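Local coordinates for protein alcohol oxidase (Myceliophthora thermophila, PDB 6F74) that binds FAD as a VAO-type flavoprotein and probably oxidises an alcohol-type substrate with molecular oxygen as the electron acceptor, at residues A[182-187]-A[222-227]; A[214-219]-A[414-419]; A[258-263]-A[286-291]; A[265-268]-A[272-275]; A[275-280]-A[484-489]. All coordinates share one frame; numbering follows the deposited sequence.

Contact 1. Residues A[182-187]-A[222-227]; sequences VRFQKK and NNVIAV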
# COMPACT_ATOMS: atom_id res chain seq x y z
N VAL A 182 3.75 -14.60 16.67
CA VAL A 182 4.75 -13.57 16.39
C VAL A 182 5.73 -13.62 17.55
O VAL A 182 5.35 -13.36 18.69
CB VAL A 182 4.11 -12.18 16.30
CG1 VAL A 182 5.17 -11.12 16.09
CG2 VAL A 182 3.10 -12.15 15.16
N ARG A 183 6.98 -13.97 17.25
CA ARG A 183 7.96 -14.22 18.31
C ARG A 183 9.20 -13.39 18.10
O ARG A 183 9.73 -13.31 17.00
CB ARG A 183 8.35 -15.70 18.34
CG ARG A 183 7.23 -16.63 18.73
CD ARG A 183 7.68 -18.09 18.71
NE ARG A 183 7.84 -18.59 17.34
CZ ARG A 183 6.84 -18.94 16.51
NH1 ARG A 183 5.56 -18.84 16.87
NH2 ARG A 183 7.13 -19.41 15.31
N PHE A 184 9.67 -12.81 19.20
CA PHE A 184 10.86 -11.99 19.21
C PHE A 184 12.08 -12.88 19.33
O PHE A 184 12.08 -13.83 20.09
CB PHE A 184 10.76 -11.01 20.40
CG PHE A 184 12.01 -10.20 20.62
CD1 PHE A 184 12.28 -9.10 19.82
CD2 PHE A 184 12.91 -10.54 21.63
CE1 PHE A 184 13.43 -8.35 20.01
CE2 PHE A 184 14.06 -9.79 21.84
CZ PHE A 184 14.33 -8.69 21.03
N GLN A 185 13.12 -12.53 18.59
CA GLN A 185 14.43 -13.20 18.69
C GLN A 185 15.47 -12.17 19.12
O GLN A 185 15.75 -11.25 18.37
CB GLN A 185 14.84 -13.75 17.31
CG GLN A 185 13.90 -14.79 16.72
CD GLN A 185 14.41 -15.38 15.42
OE1 GLN A 185 15.05 -14.69 14.59
NE2 GLN A 185 14.18 -16.68 15.24
N LYS A 186 16.07 -12.33 20.29
CA LYS A 186 17.11 -11.38 20.73
C LYS A 186 18.24 -11.28 19.69
O LYS A 186 18.79 -10.21 19.44
CB LYS A 186 17.68 -11.75 22.11
CG LYS A 186 18.70 -10.73 22.63
CD LYS A 186 19.25 -11.09 24.01
CE LYS A 186 20.63 -11.73 23.92
NZ LYS A 186 21.25 -12.26 25.19
N LYS A 187 18.56 -12.42 19.09
CA LYS A 187 19.55 -12.50 18.01
C LYS A 187 18.90 -13.29 16.88
O LYS A 187 18.37 -14.37 17.10
CB LYS A 187 20.82 -13.19 18.53
CG LYS A 187 21.59 -12.49 19.67
CD LYS A 187 22.63 -13.49 20.21
CE LYS A 187 23.52 -12.94 21.31
NZ LYS A 187 24.13 -11.62 20.99
N ASN A 222 9.22 -5.93 23.70
CA ASN A 222 10.64 -6.21 23.71
C ASN A 222 11.53 -4.99 23.52
O ASN A 222 12.73 -5.14 23.24
CB ASN A 222 10.90 -7.29 22.66
CG ASN A 222 10.30 -8.63 23.06
OD1 ASN A 222 10.82 -9.30 23.95
ND2 ASN A 222 9.18 -8.99 22.45
N ASN A 223 10.95 -3.79 23.69
CA ASN A 223 11.70 -2.54 23.58
C ASN A 223 12.50 -2.42 22.27
O ASN A 223 13.66 -2.01 22.27
CB ASN A 223 12.61 -2.38 24.81
CG ASN A 223 13.10 -0.94 25.02
OD1 ASN A 223 12.44 0.03 24.63
ND2 ASN A 223 14.28 -0.80 25.64
N VAL A 224 11.91 -2.82 21.14
CA VAL A 224 12.58 -2.64 19.85
C VAL A 224 11.65 -1.94 18.87
O VAL A 224 10.45 -1.80 19.11
CB VAL A 224 13.11 -3.96 19.27
CG1 VAL A 224 14.15 -4.59 20.20
CG2 VAL A 224 11.96 -4.93 18.99
N ILE A 225 12.24 -1.52 17.76
CA ILE A 225 11.53 -0.82 16.70
C ILE A 225 11.32 -1.76 15.54
O ILE A 225 12.27 -2.24 14.94
CB ILE A 225 12.30 0.43 16.24
CG1 ILE A 225 12.45 1.41 17.42
CG2 ILE A 225 11.56 1.12 15.09
CD1 ILE A 225 13.28 2.63 17.12
N ALA A 226 10.05 -2.03 15.24
CA ALA A 226 9.64 -2.75 14.06
C ALA A 226 9.24 -1.68 13.06
O ALA A 226 8.44 -0.78 13.36
CB ALA A 226 8.44 -3.65 14.36
N VAL A 227 9.81 -1.78 11.86
CA VAL A 227 9.64 -0.81 10.81
C VAL A 227 8.44 -1.25 9.95
O VAL A 227 8.60 -1.96 8.97
CB VAL A 227 10.93 -0.64 9.97
CG1 VAL A 227 10.78 0.51 8.98
CG2 VAL A 227 12.11 -0.34 10.85
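F184 of strand 179-185 and N222, the first residue beyond helix 212-221, lie flat against each other: the carboxamide is stacked on the phenyl ring, the two planes 8° apart. With its CG anti to the backbone N (chi1 173°), F184 swings the ring off the strand and under the turn at 222-224. At the root of the side chain, F184 CB meets N222 ND2 at 3.3 Å. F184 CG lies beneath the carboxamide carbon, 3.4 Å from N222 CG. The ring then divides its contacts: F184 CD2 runs under the amide oxygen, 3.4 Å from N222 OD1, while CD1 turns toward N222 CB. That CB stands over the middle of the ring face, 3.6 Å from the centroid of the F184 ring and 11° off its normal, a CH-pi contact. Farther out, CE2 still lies near N222 OD1, while F184 CE1 meets V224 CG1 at 3.8 Å; the methyl arrives obliquely, from a side chain coming the opposite way. F184 CZ, at the tip, still feels both N222 CB and the same valine methyl. The amide above the ring is not loose, since N222 ND2 is hydrogen-bonded to V218 O of the helix before it, which fixes its rotation. Next in the chain, N223 is the C-prime residue of a Schellman motif that ends helix 212-221. F184 thus sits between V218 of that helix and the antiparallel sheet of the FAD-binding domain, where it touches V304 of strand 296-306 and V224 of strand 224-225.

Contact 2. Residues A[214-219]-A[414-419]; sequences DVYTVA and DYWSFY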
# COMPACT_ATOMS: atom_id res chain seq x y z
N ASP A 214 -0.31 -6.38 15.16
CA ASP A 214 0.08 -7.58 15.92
C ASP A 214 1.59 -7.60 16.14
O ASP A 214 2.07 -7.95 17.22
CB ASP A 214 -0.36 -8.84 15.17
CG ASP A 214 -1.83 -8.81 14.75
OD1 ASP A 214 -2.69 -8.74 15.63
OD2 ASP A 214 -2.15 -8.83 13.53
N VAL A 215 2.33 -7.21 15.11
CA VAL A 215 3.78 -7.19 15.13
C VAL A 215 4.28 -6.12 16.10
O VAL A 215 5.20 -6.35 16.92
CB VAL A 215 4.35 -6.96 13.71
CG1 VAL A 215 5.89 -6.88 13.71
CG2 VAL A 215 3.92 -8.10 12.81
N TYR A 216 3.62 -4.97 16.06
CA TYR A 216 3.96 -3.85 16.93
C TYR A 216 3.83 -4.14 18.43
O TYR A 216 4.62 -3.66 19.23
CB TYR A 216 3.07 -2.65 16.56
CG TYR A 216 3.41 -1.92 15.27
CD1 TYR A 216 4.62 -2.11 14.57
CD2 TYR A 216 2.54 -0.96 14.78
CE1 TYR A 216 4.92 -1.40 13.43
CE2 TYR A 216 2.83 -0.23 13.64
CZ TYR A 216 4.01 -0.44 12.97
OH TYR A 216 4.28 0.32 11.85
N THR A 217 2.82 -4.91 18.80
CA THR A 217 2.63 -5.30 20.21
C THR A 217 3.84 -6.09 20.76
O THR A 217 4.27 -5.88 21.89
CB THR A 217 1.33 -6.13 20.32
OG1 THR A 217 0.23 -5.30 19.97
CG2 THR A 217 1.12 -6.73 21.73
N VAL A 218 4.38 -6.98 19.95
CA VAL A 218 5.56 -7.78 20.34
C VAL A 218 6.84 -6.95 20.34
O VAL A 218 7.69 -7.08 21.24
CB VAL A 218 5.69 -9.04 19.46
CG1 VAL A 218 6.98 -9.80 19.77
CG2 VAL A 218 4.49 -9.95 19.70
N ALA A 219 7.01 -6.10 19.33
CA ALA A 219 8.18 -5.20 19.29
C ALA A 219 8.22 -4.27 20.52
O ALA A 219 9.28 -4.09 21.18
CB ALA A 219 8.18 -4.39 18.02
N ASP A 414 10.62 7.75 23.72
CA ASP A 414 10.93 6.51 22.97
C ASP A 414 10.17 6.47 21.67
O ASP A 414 9.35 7.35 21.38
CB ASP A 414 10.68 5.21 23.81
CG ASP A 414 9.26 4.66 23.65
OD1 ASP A 414 8.31 5.36 24.03
OD2 ASP A 414 9.10 3.52 23.16
N TYR A 415 10.44 5.46 20.85
CA TYR A 415 9.78 5.34 19.58
C TYR A 415 8.26 5.15 19.70
O TYR A 415 7.47 5.75 18.95
CB TYR A 415 10.38 4.18 18.78
CG TYR A 415 9.73 4.06 17.43
CD1 TYR A 415 10.04 4.97 16.41
CD2 TYR A 415 8.79 3.07 17.16
CE1 TYR A 415 9.48 4.88 15.16
CE2 TYR A 415 8.19 2.97 15.92
CZ TYR A 415 8.53 3.88 14.92
OH TYR A 415 7.97 3.81 13.67
N TRP A 416 7.84 4.29 20.62
CA TRP A 416 6.45 3.86 20.65
C TRP A 416 5.48 4.88 21.17
O TRP A 416 4.37 4.97 20.63
CB TRP A 416 6.29 2.54 21.39
CG TRP A 416 6.98 1.46 20.64
CD1 TRP A 416 8.13 0.83 21.00
CD2 TRP A 416 6.62 0.95 19.36
NE1 TRP A 416 8.50 -0.06 20.03
CE2 TRP A 416 7.58 -0.01 19.01
CE3 TRP A 416 5.58 1.22 18.46
CZ2 TRP A 416 7.53 -0.71 17.82
CZ3 TRP A 416 5.53 0.53 17.27
CH2 TRP A 416 6.51 -0.42 16.95
N SER A 417 5.86 5.66 22.18
CA SER A 417 5.00 6.77 22.63
C SER A 417 4.85 7.79 21.49
O SER A 417 3.77 8.35 21.27
CB SER A 417 5.54 7.43 23.91
OG SER A 417 6.81 8.05 23.68
N PHE A 418 5.95 8.01 20.76
CA PHE A 418 5.96 8.85 19.57
C PHE A 418 5.03 8.27 18.50
O PHE A 418 4.22 9.00 17.92
CB PHE A 418 7.39 9.04 18.99
CG PHE A 418 7.41 9.16 17.49
CD1 PHE A 418 6.96 10.32 16.87
CD2 PHE A 418 7.81 8.09 16.69
CE1 PHE A 418 6.92 10.41 15.47
CE2 PHE A 418 7.77 8.17 15.30
CZ PHE A 418 7.33 9.34 14.69
N TYR A 419 5.18 6.97 18.24
CA TYR A 419 4.49 6.34 17.13
C TYR A 419 3.00 6.51 17.30
O TYR A 419 2.29 6.92 16.38
CB TYR A 419 4.82 4.85 16.99
CG TYR A 419 4.05 4.20 15.87
CD1 TYR A 419 4.46 4.34 14.54
CD2 TYR A 419 2.85 3.56 16.12
CE1 TYR A 419 3.72 3.79 13.50
CE2 TYR A 419 2.11 3.01 15.09
CZ TYR A 419 2.54 3.12 13.78
OH TYR A 419 1.76 2.59 12.75
O HOH W 1 7.05 1.50 12.64
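W416 carries its CG anti to the carbonyl carbon (chi1 -65°) and Y419 anti to the backbone N (chi1 178°), which sends both rings from helix 415-422 toward Y216 of helix 212-221. The result is an aromatic cluster of two edge-to-face pairs bridging helices whose segment axes stay 12.0 Å apart. W416 turns the edge of its six-membered ring onto one face of Y216, planes 60° apart, with W416 CH2 3.5 Å from Y216 CD1. Y216 in turn directs its own edge at the face of Y419, Y216 CE2 approaching Y419 CZ at 3.4 Å. Beside the tryptophan, A219 CB rests 3.7 Å from W416 CZ2. The buried polar ends are satisfied: W416 NE1 bonds V224 O, and both Y216 OH and Y419 OH reach G229 O. G229 precedes the FAD-binding G230, so the cluster probably backs the flavin pocket, the Y419 side chain lying about 7 Å from the bound cofactor at nearest atoms. D414 caps helix 415-422, its carboxylate accepting from the backbone N of W416 and S417. A water donates to Y216 OH at 3.1 Å and lies 2.7 Å from Y415 OH, linking the two hydroxyls.

Contact 3. Residues A[258-263]-A[286-291]; sequences DQVLEA and AIRGGG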
# COMPACT_ATOMS: atom_id res chain seq x y z
N ASP A 258 13.56 -4.15 2.73
CA ASP A 258 14.91 -4.40 3.23
C ASP A 258 15.01 -4.86 4.68
O ASP A 258 16.08 -5.21 5.12
CB ASP A 258 15.81 -3.18 2.95
CG ASP A 258 16.15 -3.03 1.47
OD1 ASP A 258 16.05 -4.04 0.71
OD2 ASP A 258 16.53 -1.90 1.09
N GLN A 259 13.89 -4.87 5.39
CA GLN A 259 13.81 -5.50 6.71
C GLN A 259 13.74 -7.01 6.64
O GLN A 259 14.10 -7.69 7.59
CB GLN A 259 12.62 -4.95 7.50
CG GLN A 259 12.58 -3.43 7.65
CD GLN A 259 13.82 -2.84 8.26
OE1 GLN A 259 14.49 -3.46 9.07
NE2 GLN A 259 14.10 -1.60 7.92
N VAL A 260 13.32 -7.54 5.50
CA VAL A 260 13.06 -8.97 5.36
C VAL A 260 14.39 -9.73 5.30
O VAL A 260 15.18 -9.54 4.40
CB VAL A 260 12.21 -9.29 4.12
CG1 VAL A 260 11.87 -10.79 4.05
CG2 VAL A 260 10.91 -8.49 4.11
N LEU A 261 14.59 -10.61 6.28
CA LEU A 261 15.80 -11.42 6.39
C LEU A 261 15.67 -12.77 5.71
O LEU A 261 16.65 -13.30 5.16
CB LEU A 261 16.11 -11.66 7.86
CG LEU A 261 16.55 -10.40 8.61
CD1 LEU A 261 16.40 -10.61 10.11
CD2 LEU A 261 17.99 -10.01 8.20
N GLU A 262 14.47 -13.34 5.79
CA GLU A 262 14.11 -14.58 5.12
C GLU A 262 12.61 -14.77 5.12
O GLU A 262 11.88 -14.01 5.80
CB GLU A 262 14.79 -15.79 5.79
CG GLU A 262 14.42 -16.11 7.21
CD GLU A 262 15.28 -17.23 7.77
OE1 GLU A 262 16.51 -17.12 7.70
OE2 GLU A 262 14.73 -18.25 8.24
N ALA A 263 12.16 -15.77 4.36
CA ALA A 263 10.75 -16.12 4.29
C ALA A 263 10.59 -17.63 4.09
O ALA A 263 11.47 -18.29 3.55
CB ALA A 263 10.08 -15.36 3.14
N ALA A 286 13.29 -11.16 -5.49
CA ALA A 286 12.01 -10.84 -6.13
C ALA A 286 10.93 -10.36 -5.14
O ALA A 286 10.24 -9.36 -5.39
CB ALA A 286 11.51 -12.04 -6.90
N ILE A 287 10.78 -11.07 -4.03
CA ILE A 287 9.76 -10.67 -3.02
C ILE A 287 10.12 -9.41 -2.24
O ILE A 287 9.25 -8.84 -1.58
CB ILE A 287 9.39 -11.79 -2.04
CG1 ILE A 287 10.57 -12.24 -1.17
CG2 ILE A 287 8.83 -12.98 -2.80
CD1 ILE A 287 10.13 -12.88 0.14
N ARG A 288 11.39 -9.00 -2.29
CA ARG A 288 11.86 -7.77 -1.64
C ARG A 288 11.94 -6.62 -2.63
O ARG A 288 13.01 -6.07 -2.88
CB ARG A 288 13.22 -8.04 -0.99
CG ARG A 288 13.15 -8.94 0.24
CD ARG A 288 14.52 -9.20 0.84
NE ARG A 288 15.26 -7.95 1.09
CZ ARG A 288 16.58 -7.84 1.16
NH1 ARG A 288 17.38 -8.89 1.03
NH2 ARG A 288 17.14 -6.65 1.37
N GLY A 289 10.80 -6.23 -3.18
CA GLY A 289 10.70 -5.10 -4.13
C GLY A 289 10.06 -5.39 -5.48
O GLY A 289 9.71 -4.46 -6.21
N GLY A 290 9.88 -6.67 -5.81
CA GLY A 290 9.29 -7.06 -7.09
C GLY A 290 7.82 -7.36 -7.07
O GLY A 290 7.32 -7.95 -8.01
N GLY A 291 7.14 -6.97 -6.00
CA GLY A 291 5.72 -7.14 -5.89
C GLY A 291 5.27 -8.51 -5.46
O GLY A 291 6.07 -9.30 -5.01
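D258 and R288 form a buried salt bridge between the end of short helix 256-259 and the loop that follows helix 281-287, with apolar contacts alongside. R288 NH2 donates to D258 OD1 at 2.9 Å, the N-H...O angle a bent 147°. The carboxylate and guanidinium planes stand 79° apart, and a single nitrogen meets a single oxygen, from above the carboxylate plane. A bend at chi3 (52°) folds the arginine chain over strand 260-266, where V260 O lies over one guanidinium face, toward its rim. R288 CG packs 4.0 Å from V260 CB. Within the FAD-binding domain, strand 260-266 opens a beta hairpin whose second strand leads into helix 281-287, and this contact lays the end of that helix back across the first strand. There I287 CD1 touches A263 CB at 3.9 Å, and A263 in turn neighbours V297, an FAD-binding residue. Beyond R288 the glycines G289 to G291 carry the chain out of the helix: G290 N bonds A286 O at 2.7 Å, and a CB on G290 would strike that same oxygen. Both ions have further partners: D258 OD2 forms a second salt bridge, with R494 NH2, and D258 OD1 a hydrogen bond with S487 OG, while R288 NE is hydrogen-bonded to A257 O and its two terminal nitrogens also reach the 484-489 loop.

Contact 4. Residues A[265-268]-A[272-275]; sequences IMLA and IVTA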
# COMPACT_ATOMS: atom_id res chain seq x y z
N ILE A 265 7.94 -19.86 1.95
CA ILE A 265 7.07 -19.62 0.82
C ILE A 265 6.64 -20.94 0.22
O ILE A 265 7.50 -21.80 -0.05
CB ILE A 265 7.77 -18.79 -0.27
CG1 ILE A 265 8.25 -17.44 0.29
CG2 ILE A 265 6.82 -18.54 -1.43
CD1 ILE A 265 9.05 -16.60 -0.67
N MET A 266 5.33 -21.09 -0.01
CA MET A 266 4.77 -22.23 -0.73
C MET A 266 4.69 -21.85 -2.21
O MET A 266 4.00 -20.90 -2.60
CB MET A 266 3.41 -22.61 -0.18
CG MET A 266 2.76 -23.80 -0.90
SD MET A 266 1.16 -24.38 -0.22
CE MET A 266 1.57 -24.51 1.51
N LEU A 267 5.40 -22.61 -3.03
CA LEU A 267 5.45 -22.34 -4.46
C LEU A 267 4.19 -22.86 -5.12
O LEU A 267 3.44 -23.62 -4.50
CB LEU A 267 6.70 -22.97 -5.09
CG LEU A 267 8.07 -22.62 -4.48
CD1 LEU A 267 9.19 -23.34 -5.20
CD2 LEU A 267 8.32 -21.13 -4.50
N ALA A 268 3.94 -22.46 -6.38
CA ALA A 268 2.80 -22.95 -7.16
C ALA A 268 2.75 -24.48 -7.24
O ALA A 268 1.67 -25.07 -7.28
CB ALA A 268 2.86 -22.37 -8.57
N ILE A 272 7.13 -26.14 -0.05
CA ILE A 272 7.43 -25.09 0.91
C ILE A 272 8.94 -24.92 0.95
O ILE A 272 9.62 -25.87 1.30
CB ILE A 272 6.87 -25.40 2.31
CG1 ILE A 272 5.34 -25.47 2.20
CG2 ILE A 272 7.30 -24.32 3.29
CD1 ILE A 272 4.61 -25.60 3.53
N VAL A 273 9.44 -23.72 0.59
CA VAL A 273 10.88 -23.46 0.52
C VAL A 273 11.28 -22.28 1.39
O VAL A 273 10.47 -21.37 1.66
CB VAL A 273 11.37 -23.20 -0.92
CG1 VAL A 273 11.13 -24.40 -1.82
CG2 VAL A 273 10.76 -21.94 -1.51
N THR A 274 12.55 -22.28 1.80
CA THR A 274 13.17 -21.12 2.43
C THR A 274 13.71 -20.20 1.34
O THR A 274 14.31 -20.67 0.36
CB THR A 274 14.30 -21.55 3.40
OG1 THR A 274 13.70 -22.32 4.45
CG2 THR A 274 15.00 -20.37 4.02
N ALA A 275 13.46 -18.91 1.51
CA ALA A 275 14.04 -17.89 0.64
C ALA A 275 14.82 -16.91 1.50
O ALA A 275 14.24 -16.20 2.33
CB ALA A 275 12.96 -17.15 -0.14
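V273 N donates to I265 O at 2.8 Å along an almost straight N-H...O line (173°), the shorter of two backbone bonds that pair these residues in the beta hairpin of strands 260-266 and 272-276. The return bond runs from I265 N to V273 O at 3.0 Å. Together they make I265 and V273 an antiparallel hydrogen-bonded pair; M266 and I272, next to it, form a non-hydrogen-bonded pair. I265 O is also approached by a CA-H group, with I272 CA 3.4 Å away. On one face of the hairpin M266 and I272 meet. M266 runs out extended and then bends at its thioether (chi3 -49°), which brings M266 CE back onto I272 CD1 at 3.8 Å. Helix 135-147 packs on this face, I138, T139 and L142 against M266 and R135 against I272. With a glycine in place of I272 the branched side chain is gone, and M266 CE would probably lose its mate and be freer to turn, leaving a gap beside helix 135-147. The other face carries I265, V273 and A275, with L283 of helix 281-287 touching I265, L267 and V273. Though beyond the paired residues, L267 joins this face through its branch: L267 CD2 meets V273 CG2 at 3.9 Å. Farther along, I265 CD1 rests 4.0 Å from A275 CB.

Contact 5. Residues A[275-280]-A[484-489]; sequences ANHCEN and DTSSGL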
# COMPACT_ATOMS: atom_id res chain seq x y z
N ALA A 275 13.46 -18.91 1.51
CA ALA A 275 14.04 -17.89 0.64
C ALA A 275 14.82 -16.91 1.50
O ALA A 275 14.24 -16.20 2.33
CB ALA A 275 12.96 -17.15 -0.14
N ASN A 276 16.14 -16.90 1.31
CA ASN A 276 17.00 -15.94 1.98
C ASN A 276 18.33 -15.78 1.20
O ASN A 276 18.43 -16.22 0.04
CB ASN A 276 17.15 -16.27 3.50
CG ASN A 276 17.97 -17.51 3.80
OD1 ASN A 276 18.61 -18.09 2.93
ND2 ASN A 276 17.95 -17.92 5.07
N HIS A 277 19.33 -15.20 1.85
CA HIS A 277 20.59 -14.89 1.20
C HIS A 277 21.33 -16.15 0.74
O HIS A 277 22.08 -16.10 -0.24
CB HIS A 277 21.50 -14.04 2.14
CG HIS A 277 20.84 -12.79 2.64
ND1 HIS A 277 19.85 -12.80 3.61
CD2 HIS A 277 21.01 -11.50 2.30
CE1 HIS A 277 19.44 -11.56 3.83
NE2 HIS A 277 20.13 -10.75 3.05
N CYS A 278 21.07 -17.27 1.42
CA CYS A 278 21.73 -18.54 1.16
C CYS A 278 20.93 -19.50 0.31
O CYS A 278 21.47 -20.49 -0.17
CB CYS A 278 22.03 -19.25 2.49
SG CYS A 278 23.21 -18.36 3.51
N GLU A 279 19.63 -19.26 0.15
CA GLU A 279 18.76 -20.27 -0.47
C GLU A 279 17.66 -19.60 -1.29
O GLU A 279 17.00 -18.68 -0.84
CB GLU A 279 18.21 -21.19 0.60
CG GLU A 279 17.61 -22.47 0.05
CD GLU A 279 17.17 -23.45 1.15
OE1 GLU A 279 17.55 -23.23 2.34
OE2 GLU A 279 16.37 -24.37 0.87
N ASN A 280 17.50 -20.07 -2.51
CA ASN A 280 16.60 -19.47 -3.49
C ASN A 280 16.71 -17.94 -3.47
O ASN A 280 15.71 -17.24 -3.37
CB ASN A 280 15.16 -19.95 -3.24
CG ASN A 280 15.03 -21.49 -3.30
OD1 ASN A 280 14.60 -22.13 -2.34
ND2 ASN A 280 15.39 -22.08 -4.44
N ASP A 484 23.25 -3.28 -0.30
CA ASP A 484 22.66 -4.60 -0.21
C ASP A 484 22.15 -5.12 -1.58
O ASP A 484 21.01 -4.86 -2.00
CB ASP A 484 21.53 -4.59 0.83
CG ASP A 484 20.90 -5.95 1.03
OD1 ASP A 484 21.37 -6.91 0.40
OD2 ASP A 484 19.94 -6.05 1.83
N THR A 485 22.99 -5.90 -2.25
CA THR A 485 22.65 -6.46 -3.56
C THR A 485 21.63 -7.60 -3.53
O THR A 485 21.14 -8.01 -4.59
CB THR A 485 23.90 -6.97 -4.27
OG1 THR A 485 24.50 -7.99 -3.46
CG2 THR A 485 24.91 -5.85 -4.51
N SER A 486 21.32 -8.15 -2.35
CA SER A 486 20.23 -9.13 -2.21
C SER A 486 18.83 -8.49 -2.35
O SER A 486 17.82 -9.18 -2.47
CB SER A 486 20.33 -9.85 -0.86
OG SER A 486 19.92 -9.01 0.19
N SER A 487 18.77 -7.16 -2.27
CA SER A 487 17.52 -6.43 -2.39
C SER A 487 17.00 -6.33 -3.82
O SER A 487 17.78 -6.22 -4.76
CB SER A 487 17.70 -5.01 -1.86
OG SER A 487 16.49 -4.32 -1.91
N GLY A 488 15.68 -6.34 -3.95
CA GLY A 488 15.01 -6.14 -5.23
C GLY A 488 14.37 -4.78 -5.42
O GLY A 488 13.57 -4.62 -6.34
N LEU A 489 14.73 -3.79 -4.58
CA LEU A 489 14.02 -2.52 -4.56
C LEU A 489 14.38 -1.70 -5.77
O LEU A 489 15.55 -1.61 -6.13
CB LEU A 489 14.31 -1.70 -3.29
CG LEU A 489 13.48 -2.00 -2.04
CD1 LEU A 489 14.06 -1.27 -0.87
CD2 LEU A 489 12.02 -1.60 -2.22
O HOH W 2 19.59 -8.17 3.77
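H277 meets S486 in a contact of just 78 Å² whose clearest polar link is a water, held in the plane of the imidazole at its edge. This water lies 2.7 Å from H277 NE2 and donates to D484 OD2 at 2.9 Å, thereby spanning the two loops. Direct touching is confined to one side of the histidine, where H277 CD2 packs 3.6 Å from S486 CB. The serine hydroxyl, placed between its own backbone N and carbonyl carbon (chi1 74°), is turned back into its loop: S486 OG donates to D484 OD1 at 2.6 Å, near the carboxylate plane on the syn side. S486 N also donates to D484 OD1, at 3.0 Å and from above that plane, which closes an Asx turn inside the type I turn D484-S487. S486 OG is also bonded to R288 NH1. An alanine in place of S486 lacks the hydroxyl, and would probably deprive D484 OD1 of its syn donor and R288 NH1 of one acceptor. On the other loop a second Asx turn, C278 N to N276 OD1, lies at the end of strand 272-276, and the disulfide C278-C194 ties this loop down; F284 packs edge-to-face with H277. Since D484 OD2 also forms a salt bridge with R288 NH2, the carboxylate is likely to remain ionised, held by the arginine, the serine and the water.

Contacts 1, 3, 4 and 5 all reach the same antiparallel sheet of the FAD-binding domain. Contact 2 joins contact 1 through helix 212-221 and strand 224-225, their centres 10 Å apart, and adds helix 415-422. Contacts 3 and 5, with centres 7 Å apart, share one polar network through S487 and S486. Contact 4 is nested within the loop closed by contact 3 and shares A275 with contact 5; I287 CD1 of contact 3 meets I265 CD1 of contact 4 at 4.0 Å. The bound FAD lies about 7 Å from the side chains of Y419 in contact 2, I287 in contact 3 and I265 in contact 4, whereas contacts 1 and 5 lie away from the cofactor site.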